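The same site in two structures of L-ribulose 3-epimerase from Methylomonas sp., which epimerises ketoses at C3 with the help of manganese, acting most strongly on L-ribulose and also interconverting D-allulose and D-fructose: PDB 7CJ6 (chain A, 1.80 Å), residues F181-T186 and L207-I212, and PDB 7CJ4 (chain B, 2.08 Å), residues F181-T186 and L207-I212. One frame, after least-squares fit of the local backbone (RMSD 0.07 Å); residues are numbered along the deposited sequences.

Structure 1 (7CJ6). With MN (manganese (II) ion), chain C; PSJ (D-psicose), chain D.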
loop_
_atom_site.group_PDB
_atom_site.type_symbol
_atom_site.label_atom_id
_atom_site.label_comp_id
_atom_site.label_asym_id
_atom_site.label_seq_id
_atom_site.Cartn_x
_atom_site.Cartn_y
_atom_site.Cartn_z
ATOM N N PHE A 181 -16.529 16.618 5.553
ATOM C CA PHE A 181 -15.289 16.684 6.364
ATOM C C PHE A 181 -14.210 15.778 5.768
ATOM O O PHE A 181 -14.504 14.924 4.898
ATOM C CB PHE A 181 -15.583 16.270 7.807
ATOM C CG PHE A 181 -16.483 17.226 8.543
ATOM C CD1 PHE A 181 -17.863 17.114 8.453
ATOM C CD2 PHE A 181 -15.949 18.245 9.316
ATOM C CE1 PHE A 181 -18.689 18.002 9.125
ATOM C CE2 PHE A 181 -16.780 19.124 9.987
ATOM C CZ PHE A 181 -18.144 19.003 9.891
ATOM N N LEU A 182 -12.980 15.961 6.249
ATOM C CA LEU A 182 -11.854 15.040 5.966
ATOM C C LEU A 182 -11.944 13.855 6.930
ATOM O O LEU A 182 -12.333 14.058 8.101
ATOM C CB LEU A 182 -10.529 15.786 6.117
ATOM C CG LEU A 182 -9.293 15.021 5.652
ATOM C CD1 LEU A 182 -9.286 14.870 4.142
ATOM C CD2 LEU A 182 -8.027 15.710 6.125
ATOM N N HIS A 183 -11.625 12.658 6.436
ATOM C CA HIS A 183 -11.507 11.410 7.236
ATOM C C HIS A 183 -10.075 10.887 7.067
ATOM O O HIS A 183 -9.683 10.605 5.924
ATOM C CB HIS A 183 -12.610 10.424 6.810
ATOM C CG HIS A 183 -12.543 9.084 7.461
ATOM N ND1 HIS A 183 -13.408 8.057 7.120
ATOM C CD2 HIS A 183 -11.714 8.586 8.406
ATOM C CE1 HIS A 183 -13.128 6.994 7.844
ATOM N NE2 HIS A 183 -12.091 7.292 8.644
ATOM N N LEU A 184 -9.293 10.839 8.151
ATOM C CA LEU A 184 -7.889 10.350 8.107
ATOM C C LEU A 184 -7.811 8.965 8.752
ATOM O O LEU A 184 -8.585 8.693 9.692
ATOM C CB LEU A 184 -6.960 11.334 8.820
ATOM C CG LEU A 184 -6.629 12.620 8.064
ATOM C CD1 LEU A 184 -5.704 13.504 8.892
ATOM C CD2 LEU A 184 -5.998 12.318 6.716
ATOM N N ASP A 185 -6.870 8.151 8.275
ATOM C CA ASP A 185 -6.660 6.748 8.704
ATOM C C ASP A 185 -5.150 6.536 8.842
ATOM O O ASP A 185 -4.423 6.765 7.856
ATOM C CB ASP A 185 -7.318 5.799 7.698
ATOM C CG ASP A 185 -7.165 4.334 8.049
ATOM O OD1 ASP A 185 -6.176 4.012 8.718
ATOM O OD2 ASP A 185 -8.026 3.524 7.616
ATOM N N THR A 186 -4.680 6.167 10.032
ATOM C CA THR A 186 -3.227 6.094 10.341
ATOM C C THR A 186 -2.564 5.058 9.429
ATOM O O THR A 186 -1.405 5.272 9.034
ATOM C CB THR A 186 -2.978 5.813 11.826
ATOM O OG1 THR A 186 -3.570 4.559 12.172
ATOM C CG2 THR A 186 -3.526 6.916 12.705
ATOM N N LEU A 207 -11.232 18.126 9.944
ATOM C CA LEU A 207 -11.061 16.694 10.287
ATOM C C LEU A 207 -12.307 16.251 11.055
ATOM O O LEU A 207 -12.475 16.682 12.211
ATOM C CB LEU A 207 -9.788 16.441 11.094
ATOM C CG LEU A 207 -9.536 14.966 11.415
ATOM C CD1 LEU A 207 -9.464 14.137 10.145
ATOM C CD2 LEU A 207 -8.273 14.783 12.234
ATOM N N GLY A 208 -13.139 15.427 10.413
ATOM C CA GLY A 208 -14.472 15.035 10.913
ATOM C C GLY A 208 -14.489 13.620 11.465
ATOM O O GLY A 208 -15.449 13.273 12.174
ATOM N N TYR A 209 -13.463 12.821 11.179
ATOM C CA TYR A 209 -13.485 11.365 11.468
ATOM C C TYR A 209 -12.081 10.774 11.361
ATOM O O TYR A 209 -11.314 11.177 10.464
ATOM C CB TYR A 209 -14.418 10.666 10.481
ATOM C CG TYR A 209 -15.108 9.438 11.017
ATOM C CD1 TYR A 209 -14.439 8.233 11.151
ATOM C CD2 TYR A 209 -16.443 9.484 11.377
ATOM C CE1 TYR A 209 -15.081 7.105 11.634
ATOM C CE2 TYR A 209 -17.099 8.366 11.859
ATOM C CZ TYR A 209 -16.419 7.169 11.978
ATOM O OH TYR A 209 -17.079 6.072 12.448
ATOM N N VAL A 210 -11.773 9.825 12.245
ATOM C CA VAL A 210 -10.425 9.200 12.348
ATOM C C VAL A 210 -10.566 7.680 12.405
ATOM O O VAL A 210 -11.448 7.171 13.139
ATOM C CB VAL A 210 -9.640 9.702 13.570
ATOM C CG1 VAL A 210 -8.408 8.837 13.804
ATOM C CG2 VAL A 210 -9.258 11.164 13.424
ATOM N N HIS A 211 -9.683 7.004 11.675
ATOM C CA HIS A 211 -9.449 5.541 11.744
ATOM C C HIS A 211 -8.065 5.313 12.342
ATOM O O HIS A 211 -7.089 5.908 11.827
ATOM C CB HIS A 211 -9.605 4.896 10.360
ATOM C CG HIS A 211 -11.016 4.562 10.021
ATOM N ND1 HIS A 211 -11.363 3.823 8.904
ATOM C CD2 HIS A 211 -12.169 4.846 10.665
ATOM C CE1 HIS A 211 -12.672 3.684 8.869
ATOM N NE2 HIS A 211 -13.189 4.305 9.938
ATOM N N ILE A 212 -8.012 4.510 13.406
ATOM C CA ILE A 212 -6.752 4.002 14.014
ATOM C C ILE A 212 -6.494 2.599 13.468
ATOM O O ILE A 212 -7.265 1.677 13.814
ATOM C CB ILE A 212 -6.845 4.006 15.553
ATOM C CG1 ILE A 212 -7.190 5.397 16.093
ATOM C CG2 ILE A 212 -5.572 3.447 16.163
ATOM C CD1 ILE A 212 -6.277 6.489 15.600
HETATM MN MN MN C . -10.049 3.171 7.322
HETATM C C1 PSJ D . -10.252 0.771 3.717
HETATM O O1 PSJ D . -8.846 0.549 3.573
HETATM C C2 PSJ D . -10.467 1.701 4.878
HETATM O O2 PSJ D . -9.505 2.080 5.484
HETATM C C3 PSJ D . -11.850 2.163 5.228
HETATM O O3 PSJ D . -12.076 2.114 6.634
HETATM C C4 PSJ D . -12.813 1.262 4.479
HETATM O O4 PSJ D . -12.717 1.637 3.110
HETATM C C5 PSJ D . -14.263 1.370 4.930
HETATM O O5 PSJ D . -14.360 2.263 6.048
HETATM C C6 PSJ D . -14.809 -0.009 5.301
HETATM O O6 PSJ D . -16.229 0.046 5.520
#
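Asp185 and His211 meet at the C-terminal ends of the neighbouring parallel strands 180-185 and 207-212 of the TIM barrel, where such enzymes have their active site, and bind one manganese ion, Asp185 through OD2 (2.1 Å) and His211 through ND1 (2.2 Å). Glu152 and Glu246 bring further oxygens, and D-psicose chelates the metal through O2 (2.2 Å to manganese) and O3 (2.4 Å). Carboxylate oxygens and imidazole nitrogens are both common manganese ligands. Asp185 CG stands anti to the backbone N (chi1 -180°); OD2 reaches the metal while OD1 caps Tyr187 N. Behind the site the rings form an aromatic cluster: His183 directs its edge at the face of His211, NE2 over the ring centre with planes at 86°, and Tyr209 turns its edge to a face of His183. Glu41 is hydrogen-bonded to His211 NE2 and Tyr209 OH, probably helping to set both rings. On the opposite, apolar face, suited to leucine, Leu184 CG packs on Leu207 CD1 (3.8 Å). Backbone bonds such as His211 N to Leu184 O (2.8 Å) join the strands.

Structure 2 (7CJ4). With MN (manganese (II) ion), chain E.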
loop_
_atom_site.group_PDB
_atom_site.type_symbol
_atom_site.label_atom_id
_atom_site.label_comp_id
_atom_site.label_asym_id
_atom_site.label_seq_id
_atom_site.Cartn_x
_atom_site.Cartn_y
_atom_site.Cartn_z
ATOM N N PHE B 181 -16.502 16.645 5.508
ATOM C CA PHE B 181 -15.261 16.688 6.322
ATOM C C PHE B 181 -14.204 15.747 5.748
ATOM O O PHE B 181 -14.522 14.883 4.911
ATOM C CB PHE B 181 -15.525 16.286 7.774
ATOM C CG PHE B 181 -16.493 17.189 8.491
ATOM C CD1 PHE B 181 -17.857 16.996 8.359
ATOM C CD2 PHE B 181 -16.040 18.232 9.287
ATOM C CE1 PHE B 181 -18.753 17.827 9.010
ATOM C CE2 PHE B 181 -16.938 19.063 9.934
ATOM C CZ PHE B 181 -18.293 18.858 9.796
ATOM N N LEU B 182 -12.973 15.927 6.227
ATOM C CA LEU B 182 -11.830 15.024 5.963
ATOM C C LEU B 182 -11.905 13.849 6.935
ATOM O O LEU B 182 -12.290 14.068 8.097
ATOM C CB LEU B 182 -10.524 15.796 6.148
ATOM C CG LEU B 182 -9.253 14.976 5.944
ATOM C CD1 LEU B 182 -9.130 14.524 4.499
ATOM C CD2 LEU B 182 -8.030 15.779 6.359
ATOM N N HIS B 183 -11.584 12.654 6.443
ATOM C CA HIS B 183 -11.490 11.396 7.226
ATOM C C HIS B 183 -10.071 10.845 7.058
ATOM O O HIS B 183 -9.689 10.540 5.916
ATOM C CB HIS B 183 -12.593 10.422 6.784
ATOM C CG HIS B 183 -12.501 9.078 7.419
ATOM N ND1 HIS B 183 -13.369 8.058 7.107
ATOM C CD2 HIS B 183 -11.641 8.578 8.330
ATOM C CE1 HIS B 183 -13.067 6.993 7.814
ATOM N NE2 HIS B 183 -12.010 7.286 8.576
ATOM N N LEU B 184 -9.301 10.797 8.148
ATOM C CA LEU B 184 -7.881 10.351 8.143
ATOM C C LEU B 184 -7.783 8.967 8.791
ATOM O O LEU B 184 -8.533 8.693 9.750
ATOM C CB LEU B 184 -7.008 11.364 8.890
ATOM C CG LEU B 184 -6.692 12.663 8.152
ATOM C CD1 LEU B 184 -5.762 13.539 8.988
ATOM C CD2 LEU B 184 -6.077 12.386 6.789
ATOM N N ASP B 185 -6.874 8.140 8.279
ATOM C CA ASP B 185 -6.667 6.738 8.709
ATOM C C ASP B 185 -5.161 6.510 8.845
ATOM O O ASP B 185 -4.450 6.655 7.838
ATOM C CB ASP B 185 -7.327 5.782 7.711
ATOM C CG ASP B 185 -7.224 4.327 8.120
ATOM O OD1 ASP B 185 -6.237 3.992 8.804
ATOM O OD2 ASP B 185 -8.131 3.538 7.739
ATOM N N THR B 186 -4.687 6.197 10.049
ATOM C CA THR B 186 -3.236 6.096 10.346
ATOM C C THR B 186 -2.596 5.080 9.389
ATOM O O THR B 186 -1.445 5.321 8.972
ATOM C CB THR B 186 -2.996 5.777 11.825
ATOM O OG1 THR B 186 -3.673 4.556 12.120
ATOM C CG2 THR B 186 -3.461 6.888 12.742
ATOM N N LEU B 207 -11.186 18.149 9.965
ATOM C CA LEU B 207 -11.046 16.708 10.313
ATOM C C LEU B 207 -12.298 16.282 11.082
ATOM O O LEU B 207 -12.480 16.764 12.215
ATOM C CB LEU B 207 -9.775 16.471 11.139
ATOM C CG LEU B 207 -9.460 15.011 11.460
ATOM C CD1 LEU B 207 -9.354 14.190 10.181
ATOM C CD2 LEU B 207 -8.186 14.879 12.285
ATOM N N GLY B 208 -13.118 15.409 10.487
ATOM C CA GLY B 208 -14.447 15.043 11.016
ATOM C C GLY B 208 -14.538 13.591 11.459
ATOM O O GLY B 208 -15.556 13.225 12.065
ATOM N N TYR B 209 -13.525 12.775 11.171
ATOM C CA TYR B 209 -13.539 11.316 11.452
ATOM C C TYR B 209 -12.104 10.793 11.417
ATOM O O TYR B 209 -11.295 11.274 10.600
ATOM C CB TYR B 209 -14.404 10.588 10.419
ATOM C CG TYR B 209 -15.121 9.359 10.925
ATOM C CD1 TYR B 209 -14.480 8.135 10.997
ATOM C CD2 TYR B 209 -16.453 9.408 11.299
ATOM C CE1 TYR B 209 -15.131 7.005 11.462
ATOM C CE2 TYR B 209 -17.122 8.285 11.750
ATOM C CZ TYR B 209 -16.460 7.076 11.832
ATOM O OH TYR B 209 -17.112 5.961 12.276
ATOM N N VAL B 210 -11.806 9.815 12.267
ATOM C CA VAL B 210 -10.448 9.212 12.387
ATOM C C VAL B 210 -10.557 7.684 12.404
ATOM O O VAL B 210 -11.414 7.146 13.136
ATOM C CB VAL B 210 -9.717 9.720 13.640
ATOM C CG1 VAL B 210 -8.575 8.789 14.026
ATOM C CG2 VAL B 210 -9.223 11.145 13.450
ATOM N N HIS B 211 -9.698 7.021 11.629
ATOM C CA HIS B 211 -9.447 5.559 11.704
ATOM C C HIS B 211 -8.059 5.325 12.296
ATOM O O HIS B 211 -7.086 5.865 11.737
ATOM C CB HIS B 211 -9.591 4.900 10.330
ATOM C CG HIS B 211 -11.004 4.568 10.000
ATOM N ND1 HIS B 211 -11.352 3.802 8.900
ATOM C CD2 HIS B 211 -12.154 4.877 10.637
ATOM C CE1 HIS B 211 -12.660 3.671 8.860
ATOM N NE2 HIS B 211 -13.176 4.309 9.925
ATOM N N ILE B 212 -8.001 4.570 13.395
ATOM C CA ILE B 212 -6.744 4.056 14.007
ATOM C C ILE B 212 -6.491 2.659 13.447
ATOM O O ILE B 212 -7.258 1.741 13.806
ATOM C CB ILE B 212 -6.834 4.029 15.546
ATOM C CG1 ILE B 212 -7.186 5.398 16.126
ATOM C CG2 ILE B 212 -5.548 3.482 16.141
ATOM C CD1 ILE B 212 -6.399 6.525 15.532
HETATM MN MN MN E . -10.130 3.079 7.272
HETATM O O HOH W 1 -10.121 1.937 5.401
#
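Asp185 and His211 hold the manganese ion between them, Asp185 through OD2 (2.1 Å) and His211 through ND1 (2.2 Å). Glu152 and Glu246 add their oxygens, and water 1 is bound to the metal at 2.2 Å from manganese to its oxygen. A carboxylate oxygen and an imidazole nitrogen are both common ligands of manganese. With Asp185 CG anti to the backbone N (chi1 -177°), OD2 faces the metal and OD1 caps Tyr187 N. The aromatic cluster lies behind: the edge of His183 meets the face of His211, NE2 over the ring centre and planes at 84°, while the edge of Tyr209 turns to a face of His183. Glu41 is hydrogen-bonded to His211 NE2 and also to Tyr209 OH, which probably helps to set the rotation of the two rings. On the opposite face of the sheet, a buried apolar side that suits leucine, Leu184 CG packs on Leu207 CD1 (3.7 Å). Among the backbone bonds linking the strands is His211 N to Leu184 O (2.8 Å).

Comparison
The sharpest difference is the sugar: D-psicose is bound in structure 1 alone, touching Asp185(A) and His211(A), and in structure 2 no ligand or ion is modelled at that place. Manganese is bound in both. The touching side chains given here keep their place: Asp185(A) and His211(A) match Asp185(B) and His211(B), as do His183(A) and Tyr209(A) behind them with their counterparts, and the CA atoms coincide within the error. Asp185(B) and His211(B) thus stand where their counterparts meet the sugar-bound metal, consistent with a preformed pair of ligands. In structure 1 the sugar enters the metal shell with two oxygens, O2 and O3, as a chelate. After superposition water 1 of structure 2 stands at the place of O2, so one oxygen position of the shell is filled in both, by a sugar oxygen in one and by water in the other. The second sugar bond to manganese, from O3, is present in structure 1, with no ligand or ion modelled there in structure 2.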